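PDB 6F5Z: 24-sterol C-methyltransferase from Haloferax volcanii, which probably transfers a methyl group from S-adenosylmethionine to a substrate not yet established, working in complex with the small Trm112 activator protein. Local coordinates for residues Ala55-Lys60 against Asp85-Leu90; His148-Gln153 against Met160-His165. One frame throughout, in Å; residues are numbered along the deposited sequence.

Contact 1 (Ala55-Lys60 against Asp85-Leu90); sequences ALRDTK and DDLSFL
R57 of helix 51-60 lies against L87, which opens strand 87-91, and D86 just before it. This is helix-on-sheet packing in a Rossmann-like class I methyltransferase domain. The strand is outermost within this chain, and the helix lies against one face of the sheet near that edge. R57 does two jobs. Its aliphatic part rests on leucine, and its charged end reaches an acidic residue. The CG of R57 is anti to the backbone N (chi1 -176°), and the chain stays extended as far as NE. This carries the side chain out from the helix to the strand. R57 CD comes 3.8 Å from L87 CD1 and 3.9 Å from L87 CG. L87 CD1 also lies 4.2 Å from R57 CB. L87 is buried, and it also packs on L53 and R54 of the same helix. Beyond the leucine, the guanidinium meets the D86 carboxylate obliquely, with the two planes 43° apart. The pair makes a long salt bridge, so its hold is probably modest. Replacing R57 by an alanine would probably leave D86 without this countercharge and uncover one side of L87. The loop end of the strand also faces another chain. D86 packs on K2 and S88 on M1 of the UPF0434 family protein. In the last turn of helix 51-60, A55 O accepts from both T59 N and T59 OG1, which approach from opposite faces of the carbonyl plane. Between R57 and D86, the closest approach is from R57 NH2 to D86 OD2, at 3.9 Å.

Contact 2 (His148-Gln153 against Met160-His165); sequences HSHEWQ and MTRWSH
The guanidinium of R162 lies flat on the imidazole of H150, a cation-pi stack inside the long connection between strand 134-140 and helix 165-174 of the methyltransferase fold. This is the tight part of the contact. The two planes are only 5° apart and the group centres are 3.6 Å apart. R162 CZ sits over the middle of the ring. R162 NH2 lies over H150 CG, at 3.5 Å, and close to CB. NE lies beside CD2 and NE2, and NH1 near ND1 and CE1. R162 bends at chi3 (88°), which turns the guanidinium out of line with its extended inner chain. E144, outside the two segments, holds both partners. Its carboxylate makes a salt bridge with R162 NE, and its backbone O bonds to H150 NE2. This nearby acid probably offsets the charge of the arginine over the ring.

The other half, between Q153 and M160, buries much surface too, but its geometry is less regular. Here the side chains slide past each other in opposite directions. M160 SD lies 3.7 Å from Q153 CA, and M160 CE stands 4.4 Å from W152 CB. M160 is modelled in two conformers, so these distances describe one of them. M160 also touches Y114 and Y142. On the stacked side, a water bridges R162 NH2 and the backbone O of H150. It lies at the guanidinium edge, in plane, accepts from R162 NH2 at 2.8 Å and donates to H150 O at 2.7 Å.

In the fold
Contact 1 comes first along the chain and closes before contact 2 opens. Their centres are 30 Å apart, and their nearest atoms about 20 Å, on opposite sides of the chain's centre. Contact 1 belongs to the first half of the Rossmann-like sheet, where helix 51-60 packs near strand 87-91, outermost within this chain. Contact 2 lies wholly in the connection after strand 134-140, the last of the five parallel strands. The bound S-adenosylhomocysteine is about 14 Å from the L87 side chain and about 9 Å from that of M160. Contact 1 thus joins a helix and a strand of the Rossmann-like domain next to the partner protein. Contact 2 joins two loop segments that no other protein chain of the assembly touches.

Contact 1 (Ala55-Lys60 against Asp85-Leu90)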
ATOM      1  N   ALA B  55     -14.338  10.552  -8.164  1.00 16.79           N
ATOM      2  CA  ALA B  55     -14.318   9.959  -6.835  1.00 16.87           C
ATOM      3  C   ALA B  55     -13.140  10.490  -6.030  1.00 18.60           C
ATOM      4  O   ALA B  55     -13.307  10.814  -4.845  1.00 18.85           O
ATOM      5  CB  ALA B  55     -14.234   8.436  -6.922  1.00 18.26           C
ATOM      6  N   LEU B  56     -11.959  10.639  -6.668  1.00 16.27           N
ATOM      7  CA  LEU B  56     -10.817  11.176  -5.921  1.00 16.52           C
ATOM      8  C   LEU B  56     -11.014  12.626  -5.535  1.00 18.85           C
ATOM      9  O   LEU B  56     -10.552  13.046  -4.464  1.00 19.49           O
ATOM     10  CB  LEU B  56      -9.532  10.992  -6.709  1.00 16.11           C
ATOM     11  CG  LEU B  56      -9.018   9.542  -6.777  1.00 17.75           C
ATOM     12  CD1 LEU B  56      -7.869   9.418  -7.778  1.00 17.96           C
ATOM     13  CD2 LEU B  56      -8.634   9.005  -5.380  1.00 16.89           C
ATOM     14  N   ARG B  57     -11.657  13.416  -6.405  1.00 15.82           N
ATOM     15  CA  ARG B  57     -11.908  14.829  -6.043  1.00 15.55           C
ATOM     16  C   ARG B  57     -12.941  14.935  -4.922  1.00 17.91           C
ATOM     17  O   ARG B  57     -12.711  15.641  -3.934  1.00 19.28           O
ATOM     18  CB  ARG B  57     -12.379  15.591  -7.274  1.00 17.38           C
ATOM     19  CG  ARG B  57     -12.567  17.077  -7.026  1.00 20.88           C
ATOM     20  CD  ARG B  57     -12.706  17.787  -8.359  1.00 23.55           C
ATOM     21  NE  ARG B  57     -12.999  19.213  -8.167  1.00 29.33           N
ATOM     22  CZ  ARG B  57     -14.230  19.697  -8.025  1.00 38.95           C
ATOM     23  NH1 ARG B  57     -15.284  18.885  -8.088  1.00 28.75           N
ATOM     24  NH2 ARG B  57     -14.420  20.998  -7.835  1.00 30.43           N
ATOM     25  N   ASP B  58     -13.999  14.154  -5.018  1.00 17.35           N
ATOM     26  CA  ASP B  58     -15.059  14.161  -4.004  1.00 18.12           C
ATOM     27  C   ASP B  58     -14.648  13.621  -2.645  1.00 22.03           C
ATOM     28  O   ASP B  58     -15.161  14.098  -1.614  1.00 23.62           O
ATOM     29  CB  ASP B  58     -16.288  13.391  -4.523  1.00 19.60           C
ATOM     30  CG  ASP B  58     -16.906  13.974  -5.792  1.00 35.59           C
ATOM     31  OD1 ASP B  58     -16.670  15.186  -6.079  1.00 37.16           O
ATOM     32  OD2 ASP B  58     -17.581  13.209  -6.536  1.00 43.94           O
ATOM     33  N   THR B  59     -13.766  12.616  -2.595  1.00 19.75           N
ATOM     34  CA  THR B  59     -13.413  11.959  -1.324  1.00 18.09           C
ATOM     35  C   THR B  59     -12.033  12.313  -0.781  1.00 22.34           C
ATOM     36  O   THR B  59     -11.776  12.096   0.405  1.00 24.74           O
ATOM     37  CB  THR B  59     -13.502  10.429  -1.435  1.00 24.74           C
ATOM     38  OG1 THR B  59     -12.521   9.961  -2.373  1.00 21.44           O
ATOM     39  CG2 THR B  59     -14.911   9.949  -1.800  1.00 23.69           C
ATOM     40  N   LYS B  60     -11.125  12.767  -1.646  1.00 18.68           N
ATOM     41  CA  LYS B  60      -9.763  13.044  -1.197  1.00 19.00           C
ATOM     42  C   LYS B  60      -9.284  14.459  -1.540  1.00 20.25           C
ATOM     43  O   LYS B  60      -8.229  14.875  -1.067  1.00 21.16           O
ATOM     44  CB  LYS B  60      -8.798  11.968  -1.702  1.00 22.21           C
ATOM     45  CG  LYS B  60      -9.021  10.661  -0.922  1.00 28.95           C
ATOM     46  CD  LYS B  60      -7.992   9.616  -1.222  1.00 32.92           C
ATOM     47  CE  LYS B  60      -8.300   8.264  -0.618  1.00 28.20           C
ATOM     48  NZ  LYS B  60      -8.199   8.220   0.870  1.00 32.40           N
ATOM     49  N   ASP B  85     -14.018  22.061 -14.045  1.00 25.09           N
ATOM     50  CA  ASP B  85     -12.932  22.193 -14.990  1.00 24.73           C
ATOM     51  C   ASP B  85     -11.580  21.816 -14.352  1.00 26.87           C
ATOM     52  O   ASP B  85     -10.573  21.799 -15.058  1.00 28.05           O
ATOM     53  CB  ASP B  85     -12.919  23.588 -15.603  1.00 28.29           C
ATOM     54  CG  ASP B  85     -14.054  23.783 -16.596  1.00 45.11           C
ATOM     55  OD1 ASP B  85     -14.306  22.856 -17.405  1.00 45.33           O
ATOM     56  OD2 ASP B  85     -14.662  24.874 -16.591  1.00 55.10           O
ATOM     57  N   ASP B  86     -11.560  21.501 -13.030  1.00 23.79           N
ATOM     58  CA  ASP B  86     -10.310  21.086 -12.362  1.00 23.57           C
ATOM     59  C   ASP B  86      -9.908  19.658 -12.814  1.00 24.44           C
ATOM     60  O   ASP B  86      -8.752  19.235 -12.661  1.00 22.45           O
ATOM     61  CB  ASP B  86     -10.444  21.179 -10.835  1.00 25.16           C
ATOM     62  CG  ASP B  86     -10.545  22.607 -10.296  1.00 38.96           C
ATOM     63  OD1 ASP B  86      -9.772  23.473 -10.758  1.00 40.79           O
ATOM     64  OD2 ASP B  86     -11.330  22.829  -9.353  1.00 46.13           O
ATOM     65  N   LEU B  87     -10.883  18.927 -13.383  1.00 21.15           N
ATOM     66  CA  LEU B  87     -10.655  17.588 -13.935  1.00 18.99           C
ATOM     67  C   LEU B  87     -10.784  17.740 -15.428  1.00 24.72           C
ATOM     68  O   LEU B  87     -11.826  18.185 -15.919  1.00 28.14           O
ATOM     69  CB  LEU B  87     -11.661  16.556 -13.370  1.00 18.84           C
ATOM     70  CG  LEU B  87     -11.737  16.426 -11.850  1.00 20.84           C
ATOM     71  CD1 LEU B  87     -12.856  15.452 -11.409  1.00 19.95           C
ATOM     72  CD2 LEU B  87     -10.381  16.032 -11.235  1.00 21.41           C
ATOM     73  N   SER B  88      -9.734  17.407 -16.145  1.00 19.53           N
ATOM     74  CA  SER B  88      -9.702  17.556 -17.592  1.00 18.71           C
ATOM     75  C   SER B  88      -9.473  16.221 -18.238  1.00 21.24           C
ATOM     76  O   SER B  88      -9.079  15.252 -17.571  1.00 20.70           O
ATOM     77  CB  SER B  88      -8.573  18.489 -18.000  1.00 21.91           C
ATOM     78  OG  SER B  88      -7.314  17.933 -17.637  1.00 29.76           O
ATOM     79  N   PHE B  89      -9.775  16.162 -19.540  1.00 18.92           N
ATOM     80  CA  PHE B  89      -9.691  14.944 -20.335  1.00 18.04           C
ATOM     81  C   PHE B  89      -8.947  15.179 -21.623  1.00 21.39           C
ATOM     82  O   PHE B  89      -8.969  16.282 -22.191  1.00 21.67           O
ATOM     83  CB  PHE B  89     -11.110  14.387 -20.590  1.00 19.28           C
ATOM     84  CG  PHE B  89     -11.788  14.039 -19.285  1.00 19.44           C
ATOM     85  CD1 PHE B  89     -11.482  12.850 -18.620  1.00 19.98           C
ATOM     86  CD2 PHE B  89     -12.630  14.955 -18.650  1.00 20.98           C
ATOM     87  CE1 PHE B  89     -12.038  12.564 -17.365  1.00 20.71           C
ATOM     88  CE2 PHE B  89     -13.189  14.669 -17.392  1.00 22.35           C
ATOM     89  CZ  PHE B  89     -12.899  13.473 -16.764  1.00 20.55           C
ATOM     90  N   LEU B  90      -8.233  14.150 -22.080  1.00 18.82           N
ATOM     91  CA  LEU B  90      -7.414  14.259 -23.290  1.00 18.49           C
ATOM     92  C   LEU B  90      -7.311  12.907 -23.970  1.00 21.39           C
ATOM     93  O   LEU B  90      -7.446  11.844 -23.330  1.00 18.16           O
ATOM     94  CB  LEU B  90      -5.993  14.792 -22.953  1.00 19.90           C
ATOM     95  CG  LEU B  90      -5.096  13.891 -22.068  1.00 23.75           C
ATOM     96  CD1 LEU B  90      -3.639  14.050 -22.437  1.00 26.25           C
ATOM     97  CD2 LEU B  90      -5.262  14.188 -20.569  1.00 24.72           C
TER

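Contact 2 (His148-Gln153 against Met160-His165)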
ATOM      1  N   HIS B 148     -10.766 -17.509 -14.966  1.00 21.86           N
ATOM      2  CA  HIS B 148     -11.978 -17.126 -15.684  0.50 23.16           C
ATOM      3  C   HIS B 148     -11.745 -15.985 -16.687  1.00 25.80           C
ATOM      4  O   HIS B 148     -12.548 -15.776 -17.601  1.00 27.91           O
ATOM      5  CB  HIS B 148     -13.043 -16.698 -14.664  0.50 24.82           C
ATOM      6  CG  HIS B 148     -12.975 -17.442 -13.370  0.50 28.57           C
ATOM      7  ND1 HIS B 148     -12.125 -17.040 -12.356  0.50 30.31           N
ATOM      8  CD2 HIS B 148     -13.625 -18.565 -12.977  0.50 30.81           C
ATOM      9  CE1 HIS B 148     -12.316 -17.907 -11.373  0.50 30.17           C
ATOM     10  NE2 HIS B 148     -13.220 -18.827 -11.688  0.50 30.25           N
ATOM     11  N   SER B 149     -10.643 -15.211 -16.510  1.00 20.52           N
ATOM     12  CA  SER B 149     -10.374 -14.087 -17.405  1.00 18.74           C
ATOM     13  C   SER B 149      -9.606 -14.489 -18.624  1.00 21.44           C
ATOM     14  O   SER B 149      -9.494 -13.689 -19.544  1.00 22.04           O
ATOM     15  CB  SER B 149      -9.602 -12.980 -16.682  1.00 18.96           C
ATOM     16  OG  SER B 149      -8.258 -13.327 -16.375  1.00 19.50           O
ATOM     17  N   HIS B 150      -9.001 -15.684 -18.613  1.00 20.66           N
ATOM     18  CA  HIS B 150      -8.125 -16.077 -19.724  1.00 21.09           C
ATOM     19  C   HIS B 150      -8.848 -16.003 -21.081  1.00 26.90           C
ATOM     20  O   HIS B 150      -8.311 -15.448 -22.052  1.00 26.58           O
ATOM     21  CB  HIS B 150      -7.571 -17.483 -19.500  1.00 21.64           C
ATOM     22  CG  HIS B 150      -6.680 -17.624 -18.308  1.00 23.64           C
ATOM     23  ND1 HIS B 150      -6.097 -18.824 -18.003  1.00 25.21           N
ATOM     24  CD2 HIS B 150      -6.307 -16.709 -17.378  1.00 24.43           C
ATOM     25  CE1 HIS B 150      -5.396 -18.623 -16.895  1.00 24.75           C
ATOM     26  NE2 HIS B 150      -5.487 -17.359 -16.495  1.00 23.90           N
ATOM     27  N   GLU B 151     -10.112 -16.463 -21.112  1.00 23.74           N
ATOM     28  CA  GLU B 151     -10.913 -16.461 -22.339  1.00 24.84           C
ATOM     29  C   GLU B 151     -11.247 -15.067 -22.863  1.00 27.33           C
ATOM     30  O   GLU B 151     -11.724 -14.963 -23.983  1.00 25.72           O
ATOM     31  CB  GLU B 151     -12.192 -17.306 -22.174  1.00 27.11           C
ATOM     32  CG  GLU B 151     -13.232 -16.684 -21.254  1.00 40.22           C
ATOM     33  CD  GLU B 151     -14.162 -17.686 -20.597  1.00 70.82           C
ATOM     34  OE1 GLU B 151     -13.831 -18.166 -19.486  1.00 56.93           O
ATOM     35  OE2 GLU B 151     -15.220 -17.989 -21.193  1.00 71.90           O
ATOM     36  N   TRP B 152     -10.994 -13.985 -22.084  1.00 23.70           N
ATOM     37  CA  TRP B 152     -11.333 -12.645 -22.555  1.00 23.23           C
ATOM     38  C   TRP B 152     -10.607 -12.255 -23.827  1.00 23.06           C
ATOM     39  O   TRP B 152     -11.152 -11.494 -24.617  1.00 24.22           O
ATOM     40  CB  TRP B 152     -11.134 -11.563 -21.471  1.00 22.89           C
ATOM     41  CG  TRP B 152     -11.932 -11.765 -20.214  1.00 24.79           C
ATOM     42  CD1 TRP B 152     -12.904 -12.699 -19.976  1.00 27.43           C
ATOM     43  CD2 TRP B 152     -11.868 -10.940 -19.043  1.00 25.02           C
ATOM     44  NE1 TRP B 152     -13.419 -12.532 -18.706  1.00 27.67           N
ATOM     45  CE2 TRP B 152     -12.805 -11.451 -18.117  1.00 28.53           C
ATOM     46  CE3 TRP B 152     -11.060  -9.854 -18.664  1.00 25.69           C
ATOM     47  CZ2 TRP B 152     -12.958 -10.907 -16.839  1.00 27.56           C
ATOM     48  CZ3 TRP B 152     -11.234  -9.300 -17.408  1.00 27.05           C
ATOM     49  CH2 TRP B 152     -12.179  -9.823 -16.516  1.00 27.67           C
ATOM     50  N   GLN B 153      -9.400 -12.798 -24.047  1.00 21.05           N
ATOM     51  CA  GLN B 153      -8.627 -12.491 -25.239  1.00 20.99           C
ATOM     52  C   GLN B 153      -9.372 -12.918 -26.534  1.00 25.50           C
ATOM     53  O   GLN B 153      -9.212 -12.258 -27.568  1.00 26.23           O
ATOM     54  CB  GLN B 153      -7.209 -13.068 -25.133  1.00 22.23           C
ATOM     55  CG  GLN B 153      -6.351 -12.839 -26.376  1.00 23.94           C
ATOM     56  CD  GLN B 153      -6.030 -11.375 -26.599  1.00 26.43           C
ATOM     57  OE1 GLN B 153      -6.778 -10.601 -27.238  1.00 26.49           O
ATOM     58  NE2 GLN B 153      -4.897 -10.976 -26.065  1.00 20.67           N
ATOM     59  N   MET B 160      -3.550  -8.498 -25.581  1.00 19.14           N
ATOM     60  CA  MET B 160      -3.545  -8.218 -24.144  0.50 16.91           C
ATOM     61  C   MET B 160      -2.323  -8.854 -23.440  1.00 21.96           C
ATOM     62  O   MET B 160      -1.868  -9.935 -23.850  1.00 21.93           O
ATOM     63  CB  MET B 160      -4.848  -8.769 -23.538  0.50 16.91           C
ATOM     64  CG  MET B 160      -6.104  -8.188 -24.201  0.50 16.93           C
ATOM     65  SD  MET B 160      -7.578  -9.188 -23.857  0.50 17.07           S
ATOM     66  CE  MET B 160      -7.878  -8.732 -22.148  0.50 12.95           C
ATOM     67  N   THR B 161      -1.845  -8.236 -22.346  1.00 17.74           N
ATOM     68  CA  THR B 161      -0.746  -8.774 -21.568  1.00 16.73           C
ATOM     69  C   THR B 161      -1.347  -9.465 -20.347  1.00 18.83           C
ATOM     70  O   THR B 161      -2.071  -8.843 -19.563  1.00 17.03           O
ATOM     71  CB  THR B 161       0.242  -7.660 -21.219  1.00 23.28           C
ATOM     72  OG1 THR B 161       0.906  -7.286 -22.432  1.00 23.63           O
ATOM     73  CG2 THR B 161       1.304  -8.115 -20.199  1.00 24.87           C
ATOM     74  N   ARG B 162      -1.035 -10.748 -20.185  1.00 16.30           N
ATOM     75  CA  ARG B 162      -1.584 -11.547 -19.096  1.00 15.57           C
ATOM     76  C   ARG B 162      -0.448 -11.872 -18.155  1.00 17.52           C
ATOM     77  O   ARG B 162       0.387 -12.721 -18.450  1.00 18.66           O
ATOM     78  CB  ARG B 162      -2.234 -12.830 -19.633  1.00 16.63           C
ATOM     79  CG  ARG B 162      -3.226 -13.399 -18.618  1.00 20.62           C
ATOM     80  CD  ARG B 162      -4.021 -14.539 -19.243  1.00 24.51           C
ATOM     81  NE  ARG B 162      -3.312 -15.805 -19.059  1.00 26.02           N
ATOM     82  CZ  ARG B 162      -3.506 -16.893 -19.796  1.00 37.74           C
ATOM     83  NH1 ARG B 162      -2.844 -18.007 -19.525  1.00 30.39           N
ATOM     84  NH2 ARG B 162      -4.339 -16.867 -20.825  1.00 30.14           N
ATOM     85  N   TRP B 163      -0.354 -11.136 -17.047  1.00 14.98           N
ATOM     86  CA  TRP B 163       0.717 -11.363 -16.098  1.00 15.32           C
ATOM     87  C   TRP B 163       0.183 -11.938 -14.817  1.00 16.69           C
ATOM     88  O   TRP B 163      -0.953 -11.634 -14.429  1.00 16.39           O
ATOM     89  CB  TRP B 163       1.429 -10.052 -15.736  1.00 15.13           C
ATOM     90  CG  TRP B 163       2.412  -9.533 -16.746  1.00 15.14           C
ATOM     91  CD1 TRP B 163       2.981 -10.213 -17.799  1.00 17.75           C
ATOM     92  CD2 TRP B 163       2.930  -8.205 -16.796  1.00 14.64           C
ATOM     93  NE1 TRP B 163       3.813  -9.369 -18.509  1.00 16.39           N
ATOM     94  CE2 TRP B 163       3.813  -8.130 -17.895  1.00 17.52           C
ATOM     95  CE3 TRP B 163       2.707  -7.053 -16.024  1.00 16.32           C
ATOM     96  CZ2 TRP B 163       4.474  -6.930 -18.236  1.00 17.63           C
ATOM     97  CZ3 TRP B 163       3.378  -5.888 -16.338  1.00 18.54           C
ATOM     98  CH2 TRP B 163       4.243  -5.829 -17.438  1.00 18.71           C
ATOM     99  N   SER B 164       1.031 -12.713 -14.118  1.00 14.02           N
ATOM    100  CA  SER B 164       0.668 -13.179 -12.769  1.00 13.73           C
ATOM    101  C   SER B 164       0.907 -12.059 -11.722  1.00 16.20           C
ATOM    102  O   SER B 164       1.537 -11.050 -12.023  1.00 15.74           O
ATOM    103  CB  SER B 164       1.541 -14.369 -12.372  1.00 15.10           C
ATOM    104  OG  SER B 164       2.875 -13.900 -12.348  1.00 17.81           O
ATOM    105  N   HIS B 165       0.493 -12.287 -10.474  1.00 15.05           N
ATOM    106  CA  HIS B 165       0.788 -11.324  -9.402  1.00 14.78           C
ATOM    107  C   HIS B 165       2.325 -11.092  -9.376  1.00 16.24           C
ATOM    108  O   HIS B 165       2.794  -9.947  -9.318  1.00 15.24           O
ATOM    109  CB  HIS B 165       0.383 -11.900  -8.040  1.00 15.86           C
ATOM    110  CG  HIS B 165      -1.085 -11.923  -7.755  1.00 19.03           C
ATOM    111  ND1 HIS B 165      -1.561 -11.670  -6.463  1.00 22.78           N
ATOM    112  CD2 HIS B 165      -2.143 -12.117  -8.570  1.00 18.81           C
ATOM    113  CE1 HIS B 165      -2.884 -11.795  -6.531  1.00 22.65           C
ATOM    114  NE2 HIS B 165      -3.286 -12.094  -7.764  1.00 20.77           N
TER
HETATM  115  O   HOH W   1      -5.692 -14.952 -22.327  1.00 26.19           O